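Local coordinates for endoribonuclease L-PSP/chorismate mutase-like domain-containing protein (Shewanella oneidensis, PDB 2OTM), which is of unknown function but may act as an endoribonuclease of the YjgF/L-PSP family, working as a trimer with a chorismate mutase-like fold, at residues Y94-L100 with H130-T136; M38-P44 with S144-L150; P6-L10 with L121-G125; L87-K91 with L150-L154. All coordinates share one frame; numbering follows the deposited sequence.

Interactions 1 and 2 are buried in the core, interaction 1 pairing strand 92-100 with edge strand 131-136 of the chain's own sheet, whereas interactions 3 and 4 lie nearer the periphery. Strand 146-153 carries both interaction 2 and interaction 4, which share Leu150, and it runs beside strand 92-100. Chemistry follows place: a parallel backbone ladder flanked by an ion pair within one strand in interaction 1; a single antiparallel bridge, aromatic CH-pi contacts and waters in interaction 2; an apolar helix pairing with one arginine bond in interaction 3; and a partly exposed, water-linked carboxylate in interaction 4. Interactions 3 and 4 meet through Pro6 and Leu87, and interactions 1 and 2 both touch the third subunit.

Interaction 1: residues Y94-L100 with H130-T136. With ACT (acetate ion), chain I.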
loop_
_atom_site.group_PDB
_atom_site.type_symbol
_atom_site.label_atom_id
_atom_site.label_comp_id
_atom_site.label_asym_id
_atom_site.label_seq_id
_atom_site.Cartn_x
_atom_site.Cartn_y
_atom_site.Cartn_z
ATOM N N TYR B 94 0.229 -0.783 14.742
ATOM C CA TYR B 94 0.284 -2.143 14.209
ATOM C C TYR B 94 0.939 -2.235 12.827
ATOM O O TYR B 94 1.287 -3.338 12.384
ATOM C CB TYR B 94 -1.100 -2.810 14.155
ATOM C CG TYR B 94 -2.121 -2.118 13.304
ATOM C CD1 TYR B 94 -2.235 -2.416 11.960
ATOM C CD2 TYR B 94 -2.992 -1.175 13.844
ATOM C CE1 TYR B 94 -3.177 -1.805 11.166
ATOM C CE2 TYR B 94 -3.942 -0.528 13.020
ATOM C CZ TYR B 94 -4.029 -0.880 11.702
ATOM O OH TYR B 94 -4.929 -0.304 10.882
ATOM N N ARG B 95 1.084 -1.098 12.144
ATOM C CA ARG B 95 1.616 -1.109 10.780
ATOM C C ARG B 95 2.355 0.178 10.447
ATOM O O ARG B 95 1.910 1.277 10.782
ATOM C CB ARG B 95 0.464 -1.297 9.807
ATOM C CG ARG B 95 0.826 -1.381 8.337
ATOM C CD ARG B 95 1.249 -2.740 8.025
ATOM N NE ARG B 95 1.015 -3.121 6.645
ATOM C CZ ARG B 95 1.151 -4.373 6.212
ATOM N NH1 ARG B 95 1.528 -5.312 7.053
ATOM N NH2 ARG B 95 0.920 -4.682 4.950
ATOM N N LEU B 96 3.521 0.011 9.824
ATOM C CA LEU B 96 4.331 1.090 9.262
ATOM C C LEU B 96 4.421 0.825 7.768
ATOM O O LEU B 96 4.713 -0.296 7.382
ATOM C CB LEU B 96 5.738 1.020 9.835
ATOM C CG LEU B 96 6.890 1.711 9.098
ATOM C CD1 LEU B 96 6.620 3.229 9.064
ATOM C CD2 LEU B 96 8.251 1.347 9.751
ATOM N N GLU B 97 4.172 1.834 6.925
ATOM C CA GLU B 97 4.377 1.691 5.476
ATOM C C GLU B 97 5.253 2.862 5.037
ATOM O O GLU B 97 4.923 4.021 5.263
ATOM C CB GLU B 97 3.053 1.550 4.692
ATOM C CG GLU B 97 2.187 0.369 5.235
ATOM C CD GLU B 97 0.872 0.101 4.538
ATOM O OE1 GLU B 97 0.421 0.872 3.651
ATOM O OE2 GLU B 97 0.257 -0.924 4.911
ATOM N N GLY B 98 6.395 2.545 4.436
ATOM C CA GLY B 98 7.390 3.539 4.057
ATOM C C GLY B 98 7.772 3.460 2.601
ATOM O O GLY B 98 7.873 2.363 2.053
ATOM N N VAL B 99 8.005 4.623 2.001
ATOM C CA VAL B 99 8.449 4.767 0.635
ATOM C C VAL B 99 9.752 5.551 0.636
ATOM O O VAL B 99 9.862 6.586 1.334
ATOM C CB VAL B 99 7.456 5.596 -0.234
ATOM C CG1 VAL B 99 7.841 5.510 -1.688
ATOM C CG2 VAL B 99 6.005 5.144 -0.042
ATOM N N LEU B 100 10.704 5.083 -0.154
ATOM C CA LEU B 100 11.978 5.767 -0.357
ATOM C C LEU B 100 12.286 5.913 -1.813
ATOM O O LEU B 100 11.930 5.057 -2.612
ATOM C CB LEU B 100 13.129 5.002 0.320
ATOM C CG LEU B 100 13.064 4.942 1.861
ATOM C CD1 LEU B 100 12.506 3.629 2.352
ATOM C CD2 LEU B 100 14.416 5.182 2.491
ATOM N N HIS B 130 5.253 -3.664 15.184
ATOM C CA HIS B 130 4.473 -3.464 13.982
ATOM C C HIS B 130 4.948 -4.364 12.875
ATOM O O HIS B 130 6.133 -4.726 12.867
ATOM C CB HIS B 130 4.665 -2.043 13.491
ATOM C CG HIS B 130 6.102 -1.659 13.312
ATOM N ND1 HIS B 130 6.889 -1.234 14.362
ATOM C CD2 HIS B 130 6.895 -1.634 12.214
ATOM C CE1 HIS B 130 8.106 -0.989 13.918
ATOM N NE2 HIS B 130 8.132 -1.200 12.613
ATOM N N SER B 131 4.030 -4.728 11.967
ATOM C CA SER B 131 4.391 -5.246 10.651
ATOM C C SER B 131 4.730 -4.052 9.781
ATOM O O SER B 131 4.473 -2.906 10.150
ATOM C CB SER B 131 3.277 -6.091 10.003
ATOM O OG SER B 131 2.048 -5.380 9.862
ATOM N N ARG B 132 5.319 -4.297 8.614
ATOM C CA ARG B 132 5.651 -3.180 7.754
ATOM C C ARG B 132 5.696 -3.544 6.288
ATOM O O ARG B 132 5.854 -4.741 5.932
ATOM C CB ARG B 132 6.959 -2.501 8.212
ATOM C CG ARG B 132 8.223 -2.941 7.537
ATOM C CD ARG B 132 9.411 -2.159 8.110
ATOM N NE ARG B 132 10.614 -2.552 7.412
ATOM C CZ ARG B 132 11.857 -2.283 7.788
ATOM N NH1 ARG B 132 12.116 -1.579 8.875
ATOM N NH2 ARG B 132 12.844 -2.719 7.033
HETATM N N MSE B 133 5.476 -2.504 5.477
HETATM C CA MSE B 133 5.626 -2.554 4.023
HETATM C C MSE B 133 6.688 -1.559 3.627
HETATM O O MSE B 133 6.864 -0.496 4.246
HETATM C CB MSE B 133 4.311 -2.179 3.311
HETATM C CG MSE B 133 3.116 -2.983 3.718
HETATM SE SE MSE B 133 1.597 -2.665 2.461
HETATM C CE MSE B 133 2.133 -3.664 0.912
ATOM N N ILE B 134 7.408 -1.880 2.561
ATOM C CA ILE B 134 8.431 -0.976 2.086
ATOM C C ILE B 134 8.317 -0.907 0.566
ATOM O O ILE B 134 8.047 -1.922 -0.090
ATOM C CB ILE B 134 9.844 -1.458 2.492
ATOM C CG1 ILE B 134 10.850 -0.370 2.180
ATOM C CG2 ILE B 134 10.195 -2.782 1.728
ATOM C CD1 ILE B 134 12.222 -0.531 2.898
ATOM N N TRP B 135 8.464 0.306 0.023
ATOM C CA TRP B 135 8.475 0.500 -1.436
ATOM C C TRP B 135 9.590 1.468 -1.815
ATOM O O TRP B 135 10.004 2.278 -1.004
ATOM C CB TRP B 135 7.179 1.149 -1.960
ATOM C CG TRP B 135 5.889 0.403 -1.747
ATOM C CD1 TRP B 135 5.354 -0.608 -2.494
ATOM C CD2 TRP B 135 4.972 0.656 -0.699
ATOM N NE1 TRP B 135 4.121 -0.993 -1.978
ATOM C CE2 TRP B 135 3.874 -0.234 -0.866
ATOM C CE3 TRP B 135 4.973 1.547 0.368
ATOM C CZ2 TRP B 135 2.786 -0.218 -0.028
ATOM C CZ3 TRP B 135 3.895 1.559 1.207
ATOM C CH2 TRP B 135 2.812 0.671 1.012
ATOM N N THR B 136 10.079 1.333 -3.051
ATOM C CA THR B 136 10.860 2.360 -3.639
ATOM C C THR B 136 10.066 2.945 -4.785
ATOM O O THR B 136 9.452 2.207 -5.582
ATOM C CB THR B 136 12.246 1.861 -4.125
ATOM O OG1 THR B 136 12.066 0.829 -5.096
ATOM C CG2 THR B 136 13.050 1.312 -2.935
HETATM C C ACT I . 11.260 -4.920 4.570
HETATM O O ACT I . 10.221 -4.417 5.117
HETATM O OXT ACT I . 12.380 -4.396 4.832
HETATM C CH3 ACT I . 11.211 -6.099 3.634
#
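From strand 92-100, Arg95 reaches Ser131 and Met133 on the parallel strand 131-136. With CG trans to the backbone N (chi1 -178°), its guanidinium lies across Met133, present as selenomethionine, whose CG covers one face of it. Ser131 OG sits in the guanidinium plane, accepting from Arg95 NH1 at 2.9 Å, and Ser31 of the second subunit also bonds this hydroxyl. Arg95 NE makes a nearly straight salt bridge of 2.9 Å to the anti lone pair of Glu97 OE2. A leucine at Arg95 would probably cost the Glu97 carboxylate this ion pair and Ser131 OG this donor. Glu97 runs alongside Met133, and its OE1 meets the edge of the Trp135 ring. Met133 CB sits over one face of that indole, toward its rim, and Trp135 of the third subunit packs edge-to-face against it. On the sheet's other face, Arg132, salt-bridged to Asp114, grips an acetate, probably from the crystallisation liquor, through NE and NH2 (NH2 to OXT 2.8 Å). Backbone bonds such as Leu96 N to Ser131 O and Met133 N to Leu96 O ladder the strands of this beta-alpha-beta unit, and the acetate may mark the intersubunit cleft of YjgF-family trimers.

Interaction 2: residues M38-P44 with S144-L150; sequences MTSGQFP and SLCLVYL
Ser144 puts its OG at the edge of the Phe43 ring and 3.3 Å from Pro44 CD, while bonding back to Cys146 O. Leu147 lays CD1 over the Phe43 ring face, 3.4 Å from the centroid, a CH-pi contact. At Val148 the backbones form a single antiparallel hydrogen-bonded pair with Gln42, Val148 N to Gln42 O at 2.9 Å and Gln42 N to Val148 O at 2.8 Å. Tyr149 spreads its ring over Gly41, whose CA sits 3.6 Å from the centroid, an approach that the lack of a side chain permits; Thr39 O comes to the ring edge, and a water joins Gly41 N to the phenol OH. At Leu150, O accepts from Thr39 N and N donates to Thr39 OG1 at 3.1 Å. That hydroxyl, held between the backbone N and carbonyl carbon (chi1 73°), also donates to Ser40 O. A valine at Thr39 would probably leave the Leu150 N-H without its acceptor. Thr39 O accepts from Arg95 NH1 of the third subunit, and Ser40 OG, bonded to Glu28 O, also bonds Arg132 N of that subunit, so this pairing of segment 38-44 with strand 146-153 contributes to the intersubunit interface of the YjgF-like trimer.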
loop_
_atom_site.group_PDB
_atom_site.type_symbol
_atom_site.label_atom_id
_atom_site.label_comp_id
_atom_site.label_asym_id
_atom_site.label_seq_id
_atom_site.Cartn_x
_atom_site.Cartn_y
_atom_site.Cartn_z
HETATM N N MSE B 38 -5.336 6.033 10.687
HETATM C CA MSE B 38 -4.289 5.941 9.685
HETATM C C MSE B 38 -3.910 7.322 9.199
HETATM O O MSE B 38 -4.771 8.154 8.936
HETATM C CB MSE B 38 -4.736 5.059 8.545
HETATM C CG MSE B 38 -5.980 5.515 7.856
HETATM SE SE MSE B 38 -6.723 4.063 6.860
HETATM C CE MSE B 38 -7.301 2.948 8.254
ATOM N N THR B 39 -2.611 7.572 9.076
ATOM C CA THR B 39 -2.147 8.866 8.579
ATOM C C THR B 39 -2.079 8.875 7.042
ATOM O O THR B 39 -2.050 7.831 6.391
ATOM C CB THR B 39 -0.770 9.228 9.155
ATOM O OG1 THR B 39 0.253 8.416 8.537
ATOM C CG2 THR B 39 -0.772 9.030 10.651
ATOM N N SER B 40 -2.055 10.081 6.478
ATOM C CA SER B 40 -1.591 10.302 5.124
ATOM C C SER B 40 -0.062 10.403 5.213
ATOM O O SER B 40 0.526 10.115 6.249
ATOM C CB SER B 40 -2.217 11.555 4.537
ATOM O OG SER B 40 -3.612 11.361 4.357
ATOM N N GLY B 41 0.591 10.736 4.112
ATOM C CA GLY B 41 2.054 10.653 4.058
ATOM C C GLY B 41 2.736 11.706 4.896
ATOM O O GLY B 41 2.365 12.877 4.852
ATOM N N GLN B 42 3.770 11.286 5.627
ATOM C CA GLN B 42 4.505 12.142 6.547
ATOM C C GLN B 42 5.958 12.248 6.105
ATOM O O GLN B 42 6.554 11.266 5.739
ATOM C CB GLN B 42 4.462 11.567 7.958
ATOM C CG GLN B 42 3.068 11.346 8.459
ATOM C CD GLN B 42 2.365 12.632 8.821
ATOM O OE1 GLN B 42 2.950 13.524 9.418
ATOM N NE2 GLN B 42 1.086 12.727 8.459
ATOM N N PHE B 43 6.470 13.474 6.102
ATOM C CA PHE B 43 7.765 13.811 5.516
ATOM C C PHE B 43 8.786 14.131 6.600
ATOM O O PHE B 43 8.417 14.506 7.738
ATOM C CB PHE B 43 7.599 15.079 4.690
ATOM C CG PHE B 43 6.722 14.916 3.488
ATOM C CD1 PHE B 43 5.338 15.090 3.583
ATOM C CD2 PHE B 43 7.270 14.615 2.253
ATOM C CE1 PHE B 43 4.527 14.937 2.463
ATOM C CE2 PHE B 43 6.460 14.456 1.136
ATOM C CZ PHE B 43 5.088 14.613 1.241
ATOM N N PRO B 44 10.071 14.077 6.252
ATOM C CA PRO B 44 11.118 14.439 7.185
ATOM C C PRO B 44 11.371 15.955 7.273
ATOM O O PRO B 44 12.354 16.491 6.731
ATOM C CB PRO B 44 12.338 13.671 6.660
ATOM C CG PRO B 44 12.148 13.614 5.225
ATOM C CD PRO B 44 10.630 13.607 4.969
ATOM N N SER B 144 11.114 14.537 -1.839
ATOM C CA SER B 144 11.488 13.980 -0.559
ATOM C C SER B 144 12.248 12.670 -0.716
ATOM O O SER B 144 11.970 11.863 -1.590
ATOM C CB SER B 144 10.251 13.742 0.302
ATOM O OG SER B 144 10.588 13.371 1.642
ATOM N N LEU B 145 13.217 12.429 0.155
ATOM C CA LEU B 145 13.886 11.134 0.170
ATOM C C LEU B 145 12.935 10.025 0.612
ATOM O O LEU B 145 13.046 8.888 0.154
ATOM C CB LEU B 145 15.084 11.179 1.088
ATOM C CG LEU B 145 15.811 9.876 1.353
ATOM C CD1 LEU B 145 16.434 9.352 0.052
ATOM C CD2 LEU B 145 16.842 10.208 2.390
ATOM N N CYS B 146 11.990 10.355 1.490
ATOM C CA CYS B 146 11.119 9.343 2.023
ATOM C C CYS B 146 9.758 9.861 2.427
ATOM O O CYS B 146 9.539 11.070 2.584
ATOM C CB CYS B 146 11.774 8.662 3.227
ATOM S SG CYS B 146 12.001 9.719 4.699
ATOM N N LEU B 147 8.856 8.913 2.590
ATOM C CA LEU B 147 7.518 9.183 3.085
ATOM C C LEU B 147 7.125 8.046 4.021
ATOM O O LEU B 147 7.340 6.856 3.698
ATOM C CB LEU B 147 6.604 9.259 1.863
ATOM C CG LEU B 147 5.297 9.996 1.713
ATOM C CD1 LEU B 147 5.361 11.448 2.135
ATOM C CD2 LEU B 147 4.913 9.864 0.223
ATOM N N VAL B 148 6.478 8.383 5.137
ATOM C CA VAL B 148 6.096 7.397 6.129
ATOM C C VAL B 148 4.600 7.513 6.403
ATOM O O VAL B 148 4.052 8.622 6.462
ATOM C CB VAL B 148 6.942 7.603 7.444
ATOM C CG1 VAL B 148 6.331 6.904 8.619
ATOM C CG2 VAL B 148 8.401 7.145 7.197
ATOM N N TYR B 149 3.952 6.358 6.560
ATOM C CA TYR B 149 2.556 6.247 6.923
ATOM C C TYR B 149 2.458 5.311 8.122
ATOM O O TYR B 149 3.057 4.236 8.130
ATOM C CB TYR B 149 1.739 5.623 5.790
ATOM C CG TYR B 149 1.722 6.408 4.515
ATOM C CD1 TYR B 149 2.794 6.383 3.630
ATOM C CD2 TYR B 149 0.598 7.128 4.153
ATOM C CE1 TYR B 149 2.760 7.114 2.438
ATOM C CE2 TYR B 149 0.550 7.879 2.962
ATOM C CZ TYR B 149 1.647 7.863 2.112
ATOM O OH TYR B 149 1.570 8.572 0.940
ATOM N N LEU B 150 1.677 5.703 9.114
ATOM C CA LEU B 150 1.455 4.894 10.315
ATOM C C LEU B 150 -0.022 4.538 10.446
ATOM O O LEU B 150 -0.889 5.269 9.984
ATOM C CB LEU B 150 1.884 5.639 11.560
ATOM C CG LEU B 150 3.365 5.990 11.707
ATOM C CD1 LEU B 150 3.597 6.615 13.048
ATOM C CD2 LEU B 150 4.240 4.774 11.533
HETATM O O HOH W 1 -1.375 5.386 6.902
HETATM O O HOH W 2 -0.307 10.833 1.314
#

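Interaction 3: residues P6-L10 with L121-G125; sequences PESRL and LEIFG
The Phe124 ring takes Pro6 on one face: CB stands over it, and CG comes within 3.9 Å of CD2, the two side chains running at about a right angle to each other. The other flat group, the Arg9 guanidinium, meets Ile123 O near its edge, the oxygen tilted 22° from the plane, in a bond of 2.9 Å from NH1. An extended chain from CG to NE carries the group there, passing CD 3.3 Å from Glu122 O. Both carbonyls belong to the C-terminal turn of helix 109-124, whose last residue is Phe124, followed by Gly125 with positive phi. The N-terminal helix 6-12 thus packs against the last turn of a helix that lies on one face of the beta sheet in this YjgF-like fold, and the arginine would probably offset the partial negative charge at that helix end. Beneath the polar edge, Ile123 is bent (chi2 -54°), bringing CD1 to Leu10 CD2 at 3.6 Å, again crossing at about a right angle, while its CG2 lies 3.8 Å from Pro6 CB. Leu74 of helix 62-84 touches Leu10, Ile77 of that helix touches Phe124, and Glu122 turns its carboxylate to a salt bridge with Arg70.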
loop_
_atom_site.group_PDB
_atom_site.type_symbol
_atom_site.label_atom_id
_atom_site.label_comp_id
_atom_site.label_asym_id
_atom_site.label_seq_id
_atom_site.Cartn_x
_atom_site.Cartn_y
_atom_site.Cartn_z
ATOM N N PRO B 6 4.478 7.596 26.112
ATOM C CA PRO B 6 5.306 7.844 24.926
ATOM C C PRO B 6 5.903 9.265 24.949
ATOM O O PRO B 6 7.064 9.482 24.603
ATOM C CB PRO B 6 4.310 7.655 23.766
ATOM C CG PRO B 6 3.287 6.716 24.343
ATOM C CD PRO B 6 3.109 7.215 25.749
ATOM N N GLU B 7 5.122 10.211 25.429
ATOM C CA GLU B 7 5.593 11.570 25.576
ATOM C C GLU B 7 6.836 11.636 26.472
ATOM O O GLU B 7 7.783 12.339 26.130
ATOM C CB GLU B 7 4.494 12.472 26.108
ATOM C CG GLU B 7 3.364 12.782 25.131
ATOM C CD GLU B 7 2.225 11.751 25.098
ATOM O OE1 GLU B 7 2.347 10.642 25.677
ATOM O OE2 GLU B 7 1.198 12.074 24.445
ATOM N N SER B 8 6.860 10.903 27.595
ATOM C CA SER B 8 8.046 10.943 28.477
ATOM C C SER B 8 9.270 10.353 27.781
ATOM O O SER B 8 10.412 10.813 27.991
ATOM C CB SER B 8 7.770 10.248 29.816
ATOM O OG SER B 8 7.583 8.860 29.645
ATOM N N ARG B 9 9.045 9.350 26.934
ATOM C CA ARG B 9 10.141 8.716 26.210
ATOM C C ARG B 9 10.717 9.634 25.133
ATOM O O ARG B 9 11.937 9.621 24.874
ATOM C CB ARG B 9 9.687 7.416 25.608
ATOM C CG ARG B 9 9.362 6.352 26.652
ATOM C CD ARG B 9 8.906 5.081 25.973
ATOM N NE ARG B 9 8.228 4.185 26.898
ATOM C CZ ARG B 9 6.921 3.903 26.928
ATOM N NH1 ARG B 9 6.065 4.409 26.047
ATOM N NH2 ARG B 9 6.468 3.062 27.860
ATOM N N LEU B 10 9.848 10.418 24.495
ATOM C CA LEU B 10 10.308 11.453 23.573
ATOM C C LEU B 10 11.181 12.462 24.333
ATOM O O LEU B 10 12.259 12.838 23.881
ATOM C CB LEU B 10 9.118 12.167 22.906
ATOM C CG LEU B 10 8.321 11.376 21.853
ATOM C CD1 LEU B 10 6.956 12.001 21.613
ATOM C CD2 LEU B 10 9.100 11.215 20.502
ATOM N N LEU B 121 9.521 1.519 18.244
ATOM C CA LEU B 121 9.827 0.663 19.398
ATOM C C LEU B 121 10.360 1.480 20.578
ATOM O O LEU B 121 9.969 1.243 21.718
ATOM C CB LEU B 121 10.809 -0.427 18.990
ATOM C CG LEU B 121 10.243 -1.485 18.028
ATOM C CD1 LEU B 121 11.353 -2.342 17.453
ATOM C CD2 LEU B 121 9.194 -2.324 18.713
ATOM N N GLU B 122 11.216 2.453 20.303
ATOM C CA GLU B 122 11.786 3.310 21.345
ATOM C C GLU B 122 10.703 4.105 22.071
ATOM O O GLU B 122 10.669 4.190 23.301
ATOM C CB GLU B 122 12.769 4.263 20.699
ATOM C CG GLU B 122 13.453 5.258 21.625
ATOM C CD GLU B 122 14.428 6.164 20.863
ATOM O OE1 GLU B 122 14.753 5.871 19.675
ATOM O OE2 GLU B 122 14.863 7.165 21.464
ATOM N N ILE B 123 9.761 4.648 21.316
ATOM C CA ILE B 123 8.804 5.566 21.872
ATOM C C ILE B 123 7.572 4.847 22.421
ATOM O O ILE B 123 7.035 5.261 23.466
ATOM C CB ILE B 123 8.406 6.654 20.837
ATOM C CG1 ILE B 123 9.638 7.472 20.415
ATOM C CG2 ILE B 123 7.297 7.599 21.353
ATOM C CD1 ILE B 123 10.442 8.088 21.569
ATOM N N PHE B 124 7.113 3.797 21.736
ATOM C CA PHE B 124 5.882 3.100 22.155
ATOM C C PHE B 124 6.109 1.796 22.874
ATOM O O PHE B 124 5.153 1.187 23.372
ATOM C CB PHE B 124 4.936 2.887 20.983
ATOM C CG PHE B 124 4.366 4.165 20.458
ATOM C CD1 PHE B 124 5.055 4.896 19.490
ATOM C CD2 PHE B 124 3.182 4.688 20.987
ATOM C CE1 PHE B 124 4.550 6.109 19.021
ATOM C CE2 PHE B 124 2.663 5.884 20.517
ATOM C CZ PHE B 124 3.350 6.602 19.533
ATOM N N GLY B 125 7.354 1.356 22.942
ATOM C CA GLY B 125 7.664 0.074 23.559
ATOM C C GLY B 125 6.939 -1.078 22.906
ATOM O O GLY B 125 6.893 -1.196 21.675
#

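Interaction 4: residues L87-K91 with L150-L154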
loop_
_atom_site.group_PDB
_atom_site.type_symbol
_atom_site.label_atom_id
_atom_site.label_comp_id
_atom_site.label_asym_id
_atom_site.label_seq_id
_atom_site.Cartn_x
_atom_site.Cartn_y
_atom_site.Cartn_z
ATOM N N LEU B 87 -0.757 10.173 23.631
ATOM C CA LEU B 87 -0.246 9.036 22.884
ATOM C C LEU B 87 -0.433 7.721 23.656
ATOM O O LEU B 87 -0.386 6.655 23.061
ATOM C CB LEU B 87 1.220 9.262 22.516
ATOM C CG LEU B 87 1.508 10.307 21.421
ATOM C CD1 LEU B 87 2.993 10.577 21.320
ATOM C CD2 LEU B 87 0.950 9.870 20.053
ATOM N N SER B 88 -0.645 7.801 24.978
ATOM C CA SER B 88 -1.036 6.617 25.768
ATOM C C SER B 88 -2.324 5.964 25.314
ATOM O O SER B 88 -2.609 4.826 25.650
ATOM C CB SER B 88 -1.229 7.015 27.236
ATOM O OG SER B 88 0.003 7.404 27.784
ATOM N N ARG B 89 -3.140 6.722 24.605
ATOM C CA ARG B 89 -4.417 6.226 24.077
ATOM C C ARG B 89 -4.255 5.230 22.926
ATOM O O ARG B 89 -5.188 4.483 22.578
ATOM C CB ARG B 89 -5.305 7.391 23.678
ATOM C CG ARG B 89 -5.691 8.269 24.891
ATOM C CD ARG B 89 -6.497 9.519 24.554
ATOM N NE ARG B 89 -6.787 10.212 25.821
ATOM C CZ ARG B 89 -6.903 11.530 26.007
ATOM N NH1 ARG B 89 -6.813 12.383 25.005
ATOM N NH2 ARG B 89 -7.139 12.001 27.232
ATOM N N ILE B 90 -3.072 5.192 22.351
ATOM C CA ILE B 90 -2.792 4.222 21.276
ATOM C C ILE B 90 -2.549 2.835 21.855
ATOM O O ILE B 90 -1.621 2.632 22.653
ATOM C CB ILE B 90 -1.621 4.706 20.414
ATOM C CG1 ILE B 90 -2.057 5.956 19.627
ATOM C CG2 ILE B 90 -1.093 3.562 19.432
ATOM C CD1 ILE B 90 -0.952 6.758 19.071
ATOM N N LYS B 91 -3.401 1.877 21.497
ATOM C CA LYS B 91 -3.201 0.489 21.909
ATOM C C LYS B 91 -2.001 -0.146 21.218
ATOM O O LYS B 91 -1.242 -0.866 21.834
ATOM C CB LYS B 91 -4.436 -0.336 21.599
ATOM C CG LYS B 91 -5.612 0.044 22.466
ATOM C CD LYS B 91 -6.797 -0.894 22.235
ATOM C CE LYS B 91 -7.955 -0.534 23.177
ATOM N NZ LYS B 91 -8.986 -1.598 23.245
ATOM N N LEU B 150 1.677 5.703 9.114
ATOM C CA LEU B 150 1.455 4.894 10.315
ATOM C C LEU B 150 -0.022 4.538 10.446
ATOM O O LEU B 150 -0.889 5.269 9.984
ATOM C CB LEU B 150 1.884 5.639 11.560
ATOM C CG LEU B 150 3.365 5.990 11.707
ATOM C CD1 LEU B 150 3.597 6.615 13.048
ATOM C CD2 LEU B 150 4.240 4.774 11.533
ATOM N N PHE B 151 -0.267 3.387 11.061
ATOM C CA PHE B 151 -1.595 2.866 11.317
ATOM C C PHE B 151 -1.616 2.437 12.794
ATOM O O PHE B 151 -0.734 1.684 13.238
ATOM C CB PHE B 151 -1.856 1.647 10.465
ATOM C CG PHE B 151 -1.774 1.893 8.973
ATOM C CD1 PHE B 151 -0.551 1.965 8.338
ATOM C CD2 PHE B 151 -2.905 2.032 8.227
ATOM C CE1 PHE B 151 -0.461 2.193 6.985
ATOM C CE2 PHE B 151 -2.824 2.252 6.850
ATOM C CZ PHE B 151 -1.607 2.334 6.246
ATOM N N ALA B 152 -2.609 2.927 13.535
ATOM C CA ALA B 152 -2.689 2.751 14.974
ATOM C C ALA B 152 -4.054 2.231 15.341
ATOM O O ALA B 152 -5.047 2.565 14.695
ATOM C CB ALA B 152 -2.418 4.057 15.711
ATOM N N GLU B 153 -4.086 1.424 16.390
ATOM C CA GLU B 153 -5.317 0.931 17.000
ATOM C C GLU B 153 -5.608 1.741 18.248
ATOM O O GLU B 153 -4.722 1.931 19.081
ATOM C CB GLU B 153 -5.176 -0.552 17.391
ATOM C CG GLU B 153 -6.475 -1.160 17.837
ATOM C CD GLU B 153 -6.364 -2.586 18.353
ATOM O OE1 GLU B 153 -5.252 -3.137 18.460
ATOM O OE2 GLU B 153 -7.429 -3.132 18.686
ATOM N N LEU B 154 -6.835 2.232 18.353
ATOM C CA LEU B 154 -7.294 2.983 19.518
ATOM C C LEU B 154 -8.253 2.124 20.333
ATOM O O LEU B 154 -8.624 2.488 21.455
ATOM C CB LEU B 154 -8.039 4.227 19.066
ATOM C CG LEU B 154 -7.280 5.177 18.138
ATOM C CD1 LEU B 154 -8.293 6.121 17.523
ATOM C CD2 LEU B 154 -6.175 5.911 18.886
ATOM O OXT LEU B 154 -8.695 1.068 19.854
HETATM O O HOH W 3 -7.723 4.477 22.877
HETATM O O HOH W 4 -9.284 -1.539 20.345
#
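Lys91 and Glu153 make the one direct hydrogen bond here, from Lys91 N to Glu153 O at 2.8 Å, its N-H...O angle bent to 137°. Next to it Ile90 turns CG2 to Ala152 CB, 4.0 Å away, and its CG1 obliquely to Leu154 CD2. The Lys91 side chain, fully extended beyond CG, runs along the C-terminal carboxylate of Leu154, CE coming to 3.5 Å from O; NZ stays 4.3 Å from OXT, beyond salt-bridge range. A water closes that gap: it accepts from Lys91 NZ and donates to both Leu154 OXT (2.7 Å) and Glu153 OE2 (3.0 Å). A second water donates to Arg89 O and to Leu154 O, tying the turn to the other carboxylate oxygen. Farther out, the 3-10 turn at 87-89 is closed by Ile90 N bonding to Leu87 O, and it is fixed by Glu7, which accepts from Leu87 N. Arg89 sends its guanidinium back to Cys84 O, Phe124 of helix 109-124 packs against Ile90, and Gln92 holds Glu153 by OE1 as well as through backbone bonding. Apolar packing therefore backs the buried side of the end of strand 146-153, whereas the two carboxylates and the lysine, set on the outer side, are bridged by water; their attraction is probably softened by solvent, with the Lys91 N to Glu153 O bond as the direct polar tie.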